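Side-chain contacts in superoxide dismutase [Cu-Zn] (Bacteroidetes bacterium GWA2_30_7, PDB 7B4O), which probably catalyses the dismutation of superoxide to molecular oxygen and hydrogen peroxide, and carries zinc at both positions of its two-metal site in this crystal: residues V24-K29 against K35-L40; G91-T94 against K100-L103. All blocks are in the same frame, centred on the assembly; numbering follows the deposited sequence.

In the fold
Along the chain contact 1 is complete before the first segment of contact 2 begins, and their centres lie about 11 Å apart. Contact 1 is the hairpin of strands 22-30 and 33-41; contact 2 faces strand 89-95 against strand 101-107, the two outermost strands of the same eight-stranded antiparallel sheet. Because 33-41 lies next to 101-107, the contacts meet directly: Ala38 N stands 2.8 Å from Leu103 O, a probable hydrogen bond, as is Leu40 N to Ala101 O. On the inner side Leu40 CD1 packs 3.7 Å from Ile93 CD1. Contact 1 is thus continuous, directly hydrogen-bonded sheet, whereas contact 2 brings the sheet's end strands together and closes the Greek-key barrel of Cu,Zn superoxide dismutases.

Contact 1: V24-K29 against K35-L40; sequences VITFTK and KVVADL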
loop_
_atom_site.group_PDB
_atom_site.type_symbol
_atom_site.label_atom_id
_atom_site.label_comp_id
_atom_site.label_asym_id
_atom_site.label_seq_id
_atom_site.Cartn_x
_atom_site.Cartn_y
_atom_site.Cartn_z
ATOM N N VAL A 24 -9.891 -0.912 7.415
ATOM C CA VAL A 24 -9.741 0.043 6.289
ATOM C C VAL A 24 -9.705 1.451 6.868
ATOM O O VAL A 24 -10.536 1.783 7.746
ATOM C CB VAL A 24 -10.860 -0.119 5.243
ATOM C CG1 VAL A 24 -10.681 0.851 4.087
ATOM C CG2 VAL A 24 -10.966 -1.549 4.740
ATOM N N ILE A 25 -8.774 2.237 6.352
ATOM C CA ILE A 25 -8.636 3.675 6.683
ATOM C C ILE A 25 -8.764 4.455 5.377
ATOM O O ILE A 25 -8.113 4.079 4.402
ATOM C CB ILE A 25 -7.297 3.948 7.390
ATOM C CG1 ILE A 25 -7.124 3.050 8.616
ATOM C CG2 ILE A 25 -7.182 5.425 7.740
ATOM C CD1 ILE A 25 -5.714 2.642 8.849
ATOM N N THR A 26 -9.601 5.478 5.372
ATOM C CA THR A 26 -9.726 6.390 4.218
ATOM C C THR A 26 -9.343 7.798 4.649
ATOM O O THR A 26 -9.582 8.188 5.807
ATOM C CB THR A 26 -11.118 6.344 3.591
ATOM O OG1 THR A 26 -12.040 6.899 4.523
ATOM C CG2 THR A 26 -11.504 4.943 3.180
ATOM N N PHE A 27 -8.778 8.519 3.695
ATOM C CA PHE A 27 -8.376 9.931 3.828
ATOM C C PHE A 27 -9.076 10.670 2.699
ATOM O O PHE A 27 -8.807 10.331 1.545
ATOM C CB PHE A 27 -6.857 10.060 3.726
ATOM C CG PHE A 27 -6.077 9.209 4.693
ATOM C CD1 PHE A 27 -5.736 7.901 4.387
ATOM C CD2 PHE A 27 -5.636 9.740 5.894
ATOM C CE1 PHE A 27 -5.016 7.133 5.288
ATOM C CE2 PHE A 27 -4.884 8.982 6.774
ATOM C CZ PHE A 27 -4.567 7.681 6.471
ATOM N N THR A 28 -9.928 11.640 3.015
ATOM C CA THR A 28 -10.711 12.368 1.987
ATOM C C THR A 28 -10.471 13.869 2.168
ATOM O O THR A 28 -10.651 14.360 3.295
ATOM C CB THR A 28 -12.188 11.971 2.057
ATOM O OG1 THR A 28 -12.258 10.543 1.980
ATOM C CG2 THR A 28 -13.000 12.588 0.941
ATOM N N LYS A 29 -10.075 14.553 1.095
ATOM C CA LYS A 29 -9.932 16.025 1.118
ATOM C C LYS A 29 -11.293 16.603 1.498
ATOM O O LYS A 29 -12.291 16.166 0.919
ATOM C CB LYS A 29 -9.425 16.554 -0.227
ATOM C CG LYS A 29 -8.898 17.983 -0.193
ATOM C CD LYS A 29 -7.568 18.126 0.524
ATOM C CE LYS A 29 -7.206 19.562 0.840
ATOM N NZ LYS A 29 -8.027 20.114 1.947
ATOM N N LYS A 35 -10.275 14.493 6.020
ATOM C CA LYS A 35 -11.098 13.640 6.900
ATOM C C LYS A 35 -10.468 12.248 6.954
ATOM O O LYS A 35 -10.376 11.571 5.898
ATOM C CB LYS A 35 -12.544 13.575 6.407
ATOM C CG LYS A 35 -13.473 12.761 7.296
ATOM C CD LYS A 35 -14.858 12.662 6.716
ATOM C CE LYS A 35 -15.819 11.886 7.580
ATOM N NZ LYS A 35 -17.192 11.969 7.037
ATOM N N VAL A 36 -10.064 11.848 8.147
ATOM C CA VAL A 36 -9.514 10.492 8.426
ATOM C C VAL A 36 -10.659 9.660 8.983
ATOM O O VAL A 36 -11.274 10.098 9.963
ATOM C CB VAL A 36 -8.339 10.557 9.414
ATOM C CG1 VAL A 36 -7.756 9.181 9.687
ATOM C CG2 VAL A 36 -7.281 11.524 8.903
ATOM N N VAL A 37 -10.956 8.538 8.335
ATOM C CA VAL A 37 -11.992 7.584 8.811
ATOM C C VAL A 37 -11.353 6.205 8.892
ATOM O O VAL A 37 -10.911 5.687 7.858
ATOM C CB VAL A 37 -13.233 7.555 7.904
ATOM C CG1 VAL A 37 -14.245 6.537 8.423
ATOM C CG2 VAL A 37 -13.865 8.923 7.787
ATOM N N ALA A 38 -11.346 5.618 10.081
ATOM C CA ALA A 38 -10.760 4.288 10.323
ATOM C C ALA A 38 -11.847 3.376 10.869
ATOM O O ALA A 38 -12.593 3.784 11.775
ATOM C CB ALA A 38 -9.597 4.372 11.265
ATOM N N ASP A 39 -11.913 2.168 10.313
ATOM C CA ASP A 39 -12.822 1.101 10.782
ATOM C C ASP A 39 -11.994 -0.170 10.883
ATOM O O ASP A 39 -11.683 -0.757 9.827
ATOM C CB ASP A 39 -14.019 0.955 9.857
ATOM C CG ASP A 39 -14.927 2.157 9.965
ATOM O OD1 ASP A 39 -15.589 2.293 11.017
ATOM O OD2 ASP A 39 -14.914 2.963 9.034
ATOM N N LEU A 40 -11.620 -0.538 12.108
ATOM C CA LEU A 40 -10.729 -1.694 12.368
ATOM C C LEU A 40 -11.456 -2.713 13.240
ATOM O O LEU A 40 -12.431 -2.368 13.933
ATOM C CB LEU A 40 -9.457 -1.227 13.083
ATOM C CG LEU A 40 -8.775 0.025 12.537
ATOM C CD1 LEU A 40 -7.486 0.285 13.308
ATOM C CD2 LEU A 40 -8.494 -0.052 11.038
HETATM O O HOH W 1 -13.176 2.789 6.864
HETATM O O HOH W 2 -12.223 9.736 4.697
#
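The aromatic ring of this contact is Phe27's, and Val36 meets it obliquely, CG2 standing 3.9 Å from CD2 of Phe27. With CG anti to its own carbonyl carbon (chi1 -55°), the ring runs side by side with Val36 in the same direction, and the second valine methyl, CG1, comes 4.1 Å from CE2 of Phe27. Further along this inner surface Ile25 CG1 rests 3.9 Å from Ala38 CB, while Leu40 brings CD2 in beside it. The backbones form an antiparallel beta hairpin, their short axes at 170°. Three hydrogen-bonded pairs, Val24 with Asp39, Thr26 with Val37 and Thr28 with Lys35, supply two bonds each; the straightest is Val37 N to Thr26 O, 171° at the hydrogen. On the outer surface Thr26 and Val37 lie alongside, OG1 of Thr26 3.6 Å from Val37 CB. One water hydrogen-bonds to OG1 of both Thr26 and Thr28 and also donates to Lys35 O at 2.9 Å, which probably restrains the side-chain rotation of both threonines. A second water donates to Val24 O and, at 2.8 Å, to Asp39 OD2, while the other carboxylate oxygen, OD1, is hydrogen-bonded to His102. The hairpin lies between two further strands: Ile25 and Phe27 form backbone hydrogen bonds to Cys11 and Ala9 of strand 8-15, and Val36 bonds to Tyr105 of strand 101-107. Across the barrel interior, Met123 of strand 122-126 touches Ile25 and Phe27.

Contact 2: G91-T94 against K100-L103; sequences GNIT and KAHL. With ZN (zinc ion), chain G.
The carbonyl oxygen of Thr94 meets two groups of the facing strand, Ala101 directly and His102 through a water that donates to Thr94 O at 2.7 Å. These are the end strands of the Greek-key beta barrel, and they come together without any direct hydrogen bond between the two segments. Their short axes stay at least 5.9 Å apart, with 135° between the chain directions, which is consistent with the absence of direct bonds; two waters bridge the backbones instead. The water on Thr94 O also accepts from His102 N at 3.0 Å. A second water accepts from Thr94 N and donates to His102 O at 2.8 Å, so both backbone polar atoms of each residue are engaged by the pair of waters. Beside them, Ala101 CA makes a CA-H...O contact of 3.4 Å to Thr94 O.

Apolar packing closes the inner side. Ile93 swings CG1 opposite its backbone N (chi1 -171°), which carries the ethyl arm across to the other strand. There CG1 touches Ala101 CB at 3.7 Å and Leu103 CB at 3.8 Å, and CD1 meets the same two carbons, so that the arm is wedged between them. Phe50 of strand 46-53 touches both Ile93 and Leu103. With an alanine here in place of Ile93, CG1 and CD1 would be absent, which would probably open a gap between Ala101 and Leu103 and deprive Leu40 CD1 of one of its neighbours.

The CB of His102 points away from strand 89-95. With ND1 held by Asp39, the opposite ring nitrogen serves a zinc distinct from the two-metal site, with Glu104 OE2 as a further ligand: the ion lies 2.0 Å from His102 NE2 and is equally distant from CD2 and CE1 of that ring.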
loop_
_atom_site.group_PDB
_atom_site.type_symbol
_atom_site.label_atom_id
_atom_site.label_comp_id
_atom_site.label_asym_id
_atom_site.label_seq_id
_atom_site.Cartn_x
_atom_site.Cartn_y
_atom_site.Cartn_z
ATOM N N GLY A 91 -2.505 10.143 16.590
ATOM C CA GLY A 91 -2.995 9.943 17.964
ATOM C C GLY A 91 -3.319 8.488 18.265
ATOM O O GLY A 91 -2.455 7.622 18.032
ATOM N N ASN A 92 -4.513 8.247 18.795
ATOM C CA ASN A 92 -4.957 6.903 19.232
ATOM C C ASN A 92 -6.278 6.564 18.555
ATOM O O ASN A 92 -7.102 7.472 18.312
ATOM C CB ASN A 92 -5.117 6.800 20.745
ATOM C CG ASN A 92 -3.776 6.847 21.438
ATOM O OD1 ASN A 92 -3.015 5.888 21.366
ATOM N ND2 ASN A 92 -3.467 7.962 22.076
ATOM N N ILE A 93 -6.478 5.273 18.340
ATOM C CA ILE A 93 -7.809 4.726 17.996
ATOM C C ILE A 93 -8.257 3.857 19.176
ATOM O O ILE A 93 -7.423 3.150 19.757
ATOM C CB ILE A 93 -7.779 3.985 16.650
ATOM C CG1 ILE A 93 -9.201 3.629 16.218
ATOM C CG2 ILE A 93 -6.852 2.786 16.677
ATOM C CD1 ILE A 93 -9.322 3.170 14.789
ATOM N N THR A 94 -9.531 3.951 19.525
ATOM C CA THR A 94 -10.116 3.237 20.676
ATOM C C THR A 94 -10.928 2.053 20.157
ATOM O O THR A 94 -11.840 2.260 19.343
ATOM C CB THR A 94 -10.957 4.165 21.555
ATOM O OG1 THR A 94 -10.103 5.215 22.006
ATOM C CG2 THR A 94 -11.558 3.448 22.745
ATOM N N LYS A 100 -13.793 -3.843 18.057
ATOM C CA LYS A 100 -14.149 -2.957 16.923
ATOM C C LYS A 100 -13.705 -1.532 17.264
ATOM O O LYS A 100 -13.976 -1.062 18.375
ATOM C CB LYS A 100 -15.648 -2.983 16.637
ATOM C CG LYS A 100 -16.104 -2.123 15.466
ATOM C CD LYS A 100 -17.576 -2.310 15.154
ATOM C CE LYS A 100 -17.862 -3.574 14.367
ATOM N NZ LYS A 100 -17.389 -3.483 12.962
ATOM N N ALA A 101 -13.071 -0.876 16.308
ATOM C CA ALA A 101 -12.497 0.466 16.500
ATOM C C ALA A 101 -12.926 1.357 15.339
ATOM O O ALA A 101 -12.683 1.001 14.176
ATOM C CB ALA A 101 -10.997 0.375 16.624
ATOM N N HIS A 102 -13.522 2.493 15.682
ATOM C CA HIS A 102 -13.927 3.549 14.733
ATOM C C HIS A 102 -13.234 4.842 15.142
ATOM O O HIS A 102 -13.253 5.194 16.340
ATOM C CB HIS A 102 -15.448 3.676 14.688
ATOM C CG HIS A 102 -15.937 4.775 13.817
ATOM N ND1 HIS A 102 -15.932 4.705 12.428
ATOM C CD2 HIS A 102 -16.465 5.974 14.128
ATOM C CE1 HIS A 102 -16.440 5.822 11.942
ATOM N NE2 HIS A 102 -16.778 6.602 12.961
ATOM N N LEU A 103 -12.674 5.538 14.170
ATOM C CA LEU A 103 -12.108 6.891 14.394
ATOM C C LEU A 103 -12.472 7.761 13.202
ATOM O O LEU A 103 -12.399 7.282 12.065
ATOM C CB LEU A 103 -10.590 6.796 14.564
ATOM C CG LEU A 103 -9.850 8.131 14.674
ATOM C CD1 LEU A 103 -10.299 8.911 15.900
ATOM C CD2 LEU A 103 -8.353 7.915 14.685
HETATM ZN ZN ZN G . -17.813 8.309 12.805
HETATM O O HOH W 3 -11.320 5.818 18.262
HETATM O O HOH W 4 -14.317 2.928 18.490
#